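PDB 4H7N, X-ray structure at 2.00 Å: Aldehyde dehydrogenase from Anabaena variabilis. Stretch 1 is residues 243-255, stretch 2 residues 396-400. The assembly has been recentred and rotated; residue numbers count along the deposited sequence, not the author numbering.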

# COMPACT_ATOMS: atom_id res chain seq x y z
N GLU A 243 3.32 -29.33 24.75
CA GLU A 243 3.69 -30.28 25.78
C GLU A 243 5.19 -30.58 25.79
O GLU A 243 5.75 -30.75 26.86
CB GLU A 243 2.90 -31.57 25.48
CG GLU A 243 2.94 -32.60 26.56
CD GLU A 243 1.81 -33.61 26.34
OE1 GLU A 243 1.74 -34.22 25.24
OE2 GLU A 243 0.96 -33.75 27.23
N SER A 244 5.81 -30.66 24.60
CA SER A 244 7.24 -30.92 24.43
C SER A 244 8.17 -29.72 24.70
O SER A 244 9.40 -29.84 24.56
CB SER A 244 7.50 -31.40 22.99
OG SER A 244 7.19 -30.40 22.04
N ALA A 245 7.61 -28.56 25.04
CA ALA A 245 8.44 -27.33 25.13
C ALA A 245 9.53 -27.39 26.18
O ALA A 245 9.40 -28.11 27.15
CB ALA A 245 7.56 -26.11 25.43
N ASN A 246 10.56 -26.56 26.04
CA ASN A 246 11.56 -26.36 27.09
C ASN A 246 10.98 -25.29 28.02
O ASN A 246 10.99 -24.10 27.67
CB ASN A 246 12.90 -25.90 26.50
CG ASN A 246 13.97 -25.63 27.56
OD1 ASN A 246 13.68 -25.27 28.70
ND2 ASN A 246 15.23 -25.76 27.17
N LEU A 247 10.45 -25.71 29.17
CA LEU A 247 9.70 -24.80 30.05
C LEU A 247 10.54 -23.72 30.71
O LEU A 247 10.02 -22.66 31.06
CB LEU A 247 8.97 -25.57 31.15
CG LEU A 247 7.92 -26.55 30.62
CD1 LEU A 247 7.30 -27.30 31.81
CD2 LEU A 247 6.86 -25.84 29.79
N GLU A 248 11.82 -24.04 30.94
CA GLU A 248 12.74 -23.09 31.52
C GLU A 248 12.95 -21.88 30.60
O GLU A 248 12.89 -20.73 31.05
CB GLU A 248 14.08 -23.80 31.83
CG GLU A 248 15.17 -22.88 32.30
CD GLU A 248 14.84 -22.24 33.64
OE1 GLU A 248 14.36 -22.95 34.56
OE2 GLU A 248 15.08 -21.04 33.79
N LEU A 249 13.18 -22.14 29.30
CA LEU A 249 13.30 -21.09 28.33
C LEU A 249 11.94 -20.45 28.09
O LEU A 249 11.82 -19.23 27.98
CB LEU A 249 13.85 -21.65 26.99
CG LEU A 249 15.32 -22.14 27.08
CD1 LEU A 249 15.77 -22.70 25.72
CD2 LEU A 249 16.31 -21.07 27.57
N ALA A 250 10.89 -21.25 28.01
CA ALA A 250 9.57 -20.69 27.69
C ALA A 250 9.10 -19.71 28.78
O ALA A 250 8.52 -18.66 28.48
CB ALA A 250 8.54 -21.80 27.51
N THR A 251 9.35 -20.05 30.05
CA THR A 251 8.90 -19.17 31.13
C THR A 251 9.75 -17.90 31.16
O THR A 251 9.20 -16.82 31.37
CB THR A 251 8.85 -19.86 32.51
OG1 THR A 251 10.13 -20.43 32.79
CG2 THR A 251 7.77 -20.93 32.56
N SER A 252 11.07 -17.98 30.95
CA SER A 252 11.85 -16.75 30.89
C SER A 252 11.45 -15.88 29.66
O SER A 252 11.35 -14.66 29.75
CB SER A 252 13.37 -17.03 30.85
OG SER A 252 13.85 -17.67 32.03
N ALA A 253 11.23 -16.51 28.50
CA ALA A 253 10.95 -15.76 27.29
C ALA A 253 9.58 -15.05 27.39
O ALA A 253 9.46 -13.89 27.00
CB ALA A 253 10.95 -16.67 26.09
N ILE A 254 8.59 -15.77 27.90
CA ILE A 254 7.21 -15.26 27.99
C ILE A 254 7.13 -14.16 29.06
O ILE A 254 6.48 -13.13 28.87
CB ILE A 254 6.21 -16.39 28.22
CG1 ILE A 254 6.07 -17.17 26.90
CG2 ILE A 254 4.88 -15.87 28.76
CD1 ILE A 254 5.47 -18.54 27.03
N LEU A 255 7.87 -14.34 30.15
CA LEU A 255 7.91 -13.27 31.16
C LEU A 255 8.46 -11.98 30.56
O LEU A 255 7.89 -10.89 30.73
CB LEU A 255 8.71 -13.73 32.38
CG LEU A 255 8.94 -12.63 33.40
CD1 LEU A 255 7.61 -12.20 34.00
CD2 LEU A 255 9.95 -13.08 34.43
N VAL A 396 5.34 -19.57 19.53
CA VAL A 396 5.06 -20.98 19.76
C VAL A 396 6.31 -21.65 20.26
O VAL A 396 7.38 -21.48 19.66
CB VAL A 396 4.65 -21.69 18.44
CG1 VAL A 396 4.28 -23.13 18.72
CG2 VAL A 396 3.45 -20.97 17.79
N PHE A 397 6.17 -22.46 21.31
CA PHE A 397 7.24 -23.18 21.94
C PHE A 397 6.96 -24.66 21.86
O PHE A 397 5.85 -25.14 22.19
CB PHE A 397 7.40 -22.83 23.41
CG PHE A 397 7.79 -21.42 23.67
CD1 PHE A 397 6.85 -20.41 23.65
CD2 PHE A 397 9.12 -21.09 23.93
CE1 PHE A 397 7.21 -19.11 23.86
CE2 PHE A 397 9.49 -19.78 24.18
CZ PHE A 397 8.52 -18.80 24.15
N ALA A 398 7.96 -25.39 21.43
CA ALA A 398 7.91 -26.82 21.45
C ALA A 398 9.30 -27.43 21.58
O ALA A 398 10.33 -26.73 21.66
CB ALA A 398 7.20 -27.33 20.19
N GLY A 399 9.30 -28.76 21.57
CA GLY A 399 10.49 -29.57 21.71
C GLY A 399 11.35 -29.53 20.48
O GLY A 399 12.47 -29.95 20.54
N SER A 400 10.83 -29.04 19.36
CA SER A 400 11.63 -28.95 18.16
C SER A 400 11.09 -27.83 17.32
O SER A 400 9.93 -27.48 17.45
CB SER A 400 11.55 -30.27 17.37
OG SER A 400 10.26 -30.38 16.73
O HOH W 1 10.54 -24.91 23.80

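Contact between the loop and helix of residues 243-255 and the strand end and following loop of residues 396-400, two segments of one chain that lie at least 143 residues apart in sequence where they touch. Together they bury 340 Å², and Phe397 contributes the largest share. Its CA-to-CB bond points toward the first stretch, and chi1 of -65° (m) with chi2 of 81° lays the ring against the first two turns of the helix, where Ala250, Ala253 and Ile254 meet it. Ala250 CB sits over one face, 4.0 Å from the centroid of the Phe397 ring and 23° off the ring normal, a CH-pi contact in which the methyl also comes within 3.7 Å of Phe397 CD2. The fit is close enough that the helix backbone itself takes part: Ala250 CA lies 3.6 Å from Phe397 CE2. Nearly one turn on, Ala253 CB meets the ring at its edge, near the ring plane, 3.8 Å from Phe397 CZ. Ile254 starts sideways, but chi1 of -74° (m) and chi2 of 162° (t) bring its end nearer, so that Ile254 CD1 reaches 3.7 Å from Phe397 CE1 in an oblique approach. At the base of the aromatic side chain, Ala245 CB packs 3.9 Å from Phe397 CB. Ala245, Ala250 and Ala253 thus each bring a CB to within 4 Å of a Phe397 side-chain atom.

Beyond the strand, the contact becomes polar. Ser244 points toward the second stretch, and its p rotamer (chi1 64°) places the hydroxyl to accept a hydrogen bond from the backbone: Gly399 N to Ser244 OG is 2.7 Å, with an N-H...O angle of 150°. Ser244 OG also touches Ala398 CB at 3.6 Å, although the CA-to-CB bond of Ala398 points away overall. Ser244 O is also near, 3.2 Å from Gly399 N, but the angle is too poor for a hydrogen bond, so the amide is served by the side chain. Gly399 suits this tight spot because it has no side chain; an ideal CB there would lie 2.8 Å from Ser244 CB, a clash. The backbones run close here, with Ala245 CA 3.8 Å from Ala398 CA. Just beyond, a water joins them, accepting from Asn246 N at 2.8 Å and donating to Ala398 O at 2.8 Å, which bridges two backbone atoms 4.4 Å apart.

Asn246 turns its side chain to another task. With chi1 of 178° (t), its end leads away from the second stretch, and Asn246 OD1 accepts from Leu249 N at 3.2 Å and 169°, a nearly straight N-cap bond at the start of the helix. The first turn is also held by Ala250 N to Asn246 O, 2.9 Å. Thr251 points away from the contact; its p rotamer (chi1 55°) turns the hydroxyl back to the helix backbone, where Thr251 OG1 donates to Leu247 O at 2.8 Å. Ser400, also p, faces away and caps a helix just past the stretch.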